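Local coordinates for glycoside hydrolase family 61 protein (Myceliophthora thermophila, PDB 5UFV), which cleaves cellulose oxidatively at a single copper ion, using a reductant with O2 or H2O2 and giving C1-oxidised products, at residues T74-P79 with D127-V132. Numbering follows the deposited sequence.
Sequences THSQGP and DIAKLV. With CU (copper (II) ion), chain G.
The carbonyl O of Gly78 accepts a hydrogen bond from a water 2.7 Å away, and this water in turn accepts one from the backbone N of Ile128 at 3.0 Å; in this way a single solvent molecule joins two loops of the AA9 beta-sandwich. Loop 74-79, between strands 65-70 and 80-86, carries a metal ligand of the histidine brace; 127-132 is a short turn, largely helical in its backbone angles, ahead of strand 136-141. Beyond the water bridge the fit is van der Waals, aliphatic carbons of 127-132 against backbone carbonyls and a hydroxyl of 74-79. Ile128 points at the other loop, with its CB 3.3 Å from Gly78 O. With CG1 anti to the backbone N (chi1 -153°), CG2 lies between N and the carbonyl carbon and reaches Ser76 C at 3.5 Å, while CD1 lies beside Gly78 O, with Pro79 O slightly farther off. One turn farther on, Val132 brings CG2 to His75 O (3.4 Å) and to Ser76 OG, and Ala129 CB borders the same serine more loosely. Ser76 O is bonded to Ser124 OG, and His75 O to Trp73 NE1. The turn thus packs against the backbone behind a first-shell ligand, whose CB points away from the turn. His75 NE2 binds copper at 2.0 Å, in a site that also includes methylated His1 and Tyr169. Thr74 OG1 sits over the centre of the His75 imidazole, 3.3 Å above its plane.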
loop_
_atom_site.group_PDB
_atom_site.type_symbol
_atom_site.label_atom_id
_atom_site.label_comp_id
_atom_site.label_asym_id
_atom_site.label_seq_id
_atom_site.Cartn_x
_atom_site.Cartn_y
_atom_site.Cartn_z
ATOM N N THR A 74 -5.754 -1.271 13.786
ATOM C CA THR A 74 -6.868 -1.800 14.529
ATOM C C THR A 74 -7.798 -2.756 13.776
ATOM O O THR A 74 -8.561 -3.446 14.422
ATOM C CB THR A 74 -7.680 -0.661 15.184
ATOM O OG1 THR A 74 -8.325 0.139 14.193
ATOM C CG2 THR A 74 -6.771 0.218 16.013
ATOM N N HIS A 75 -7.736 -2.841 12.450
ATOM C CA HIS A 75 -8.786 -3.583 11.701
ATOM C C HIS A 75 -8.337 -4.936 11.151
ATOM O O HIS A 75 -7.259 -5.066 10.599
ATOM C CB HIS A 75 -9.347 -2.723 10.563
ATOM C CG HIS A 75 -9.830 -1.388 11.014
ATOM N ND1 HIS A 75 -10.847 -1.252 11.928
ATOM C CD2 HIS A 75 -9.414 -0.131 10.715
ATOM C CE1 HIS A 75 -11.037 0.032 12.183
ATOM N NE2 HIS A 75 -10.190 0.732 11.451
ATOM N N SER A 76 -9.209 -5.920 11.266
ATOM C CA SER A 76 -8.894 -7.291 10.907
ATOM C C SER A 76 -9.497 -7.768 9.603
ATOM O O SER A 76 -9.273 -8.890 9.226
ATOM C CB SER A 76 -9.333 -8.216 12.042
ATOM O OG SER A 76 -8.503 -7.961 13.158
ATOM N N GLN A 77 -10.238 -6.917 8.908
ATOM C CA GLN A 77 -10.752 -7.248 7.587
ATOM C C GLN A 77 -10.341 -6.253 6.510
ATOM O O GLN A 77 -10.592 -5.070 6.616
ATOM C CB GLN A 77 -12.268 -7.293 7.612
ATOM C CG GLN A 77 -12.842 -8.343 8.545
ATOM C CD GLN A 77 -13.057 -7.831 9.955
ATOM O OE1 GLN A 77 -13.329 -6.657 10.176
ATOM N NE2 GLN A 77 -12.934 -8.722 10.917
ATOM N N GLY A 78 -9.716 -6.766 5.472
ATOM C CA GLY A 78 -9.527 -6.062 4.236
ATOM C C GLY A 78 -8.149 -6.365 3.664
ATOM O O GLY A 78 -7.290 -6.950 4.335
ATOM N N PRO A 79 -7.919 -5.968 2.407
ATOM C CA PRO A 79 -6.650 -6.242 1.762
ATOM C C PRO A 79 -5.464 -5.312 2.102
ATOM O O PRO A 79 -5.627 -4.214 2.638
ATOM C CB PRO A 79 -6.994 -6.115 0.276
ATOM C CG PRO A 79 -8.078 -5.126 0.242
ATOM C CD PRO A 79 -8.906 -5.433 1.458
ATOM N N ASP A 127 -5.125 -11.608 5.854
ATOM C CA ASP A 127 -3.728 -11.397 6.222
ATOM C C ASP A 127 -3.508 -10.088 6.984
ATOM O O ASP A 127 -2.600 -9.988 7.802
ATOM C CB ASP A 127 -2.842 -11.424 4.965
ATOM C CG ASP A 127 -2.637 -12.833 4.438
ATOM O OD1 ASP A 127 -2.322 -13.726 5.241
ATOM O OD2 ASP A 127 -2.813 -13.061 3.229
ATOM N N ILE A 128 -4.339 -9.094 6.727
ATOM C CA ILE A 128 -4.250 -7.853 7.458
ATOM C C ILE A 128 -4.345 -8.045 8.980
ATOM O O ILE A 128 -3.838 -7.241 9.731
ATOM C CB ILE A 128 -5.346 -6.862 6.996
ATOM C CG1 ILE A 128 -4.896 -5.416 7.208
ATOM C CG2 ILE A 128 -6.655 -7.116 7.727
ATOM C CD1 ILE A 128 -5.834 -4.392 6.606
ATOM N N ALA A 129 -5.011 -9.091 9.439
ATOM C CA ALA A 129 -5.189 -9.297 10.869
ATOM C C ALA A 129 -3.863 -9.377 11.589
ATOM O O ALA A 129 -3.791 -9.161 12.801
ATOM C CB ALA A 129 -5.949 -10.580 11.117
ATOM N N LYS A 130 -2.831 -9.733 10.837
ATOM C CA LYS A 130 -1.534 -9.935 11.409
ATOM C C LYS A 130 -0.853 -8.615 11.686
ATOM O O LYS A 130 0.074 -8.576 12.503
ATOM C CB LYS A 130 -0.679 -10.819 10.498
ATOM C CG LYS A 130 -1.173 -12.256 10.441
ATOM C CD LYS A 130 -0.606 -12.991 9.237
ATOM C CE LYS A 130 -0.984 -14.468 9.260
ATOM N NZ LYS A 130 -0.663 -15.124 7.961
ATOM N N LEU A 131 -1.327 -7.548 11.033
ATOM C CA LEU A 131 -0.854 -6.177 11.314
ATOM C C LEU A 131 -1.473 -5.534 12.554
ATOM O O LEU A 131 -1.080 -4.451 12.941
ATOM C CB LEU A 131 -1.062 -5.257 10.112
ATOM C CG LEU A 131 -0.371 -5.738 8.839
ATOM C CD1 LEU A 131 -0.536 -4.729 7.714
ATOM C CD2 LEU A 131 1.108 -6.014 9.055
ATOM N N VAL A 132 -2.412 -6.209 13.194
ATOM C CA VAL A 132 -3.142 -5.611 14.287
ATOM C C VAL A 132 -2.336 -5.700 15.577
ATOM O O VAL A 132 -1.733 -6.730 15.847
ATOM C CB VAL A 132 -4.491 -6.332 14.492
ATOM C CG1 VAL A 132 -5.177 -5.880 15.789
ATOM C CG2 VAL A 132 -5.385 -6.089 13.283
HETATM CU CU CU G . -9.746 2.633 11.861
HETATM O O HOH W 1 -5.648 -9.007 4.012
#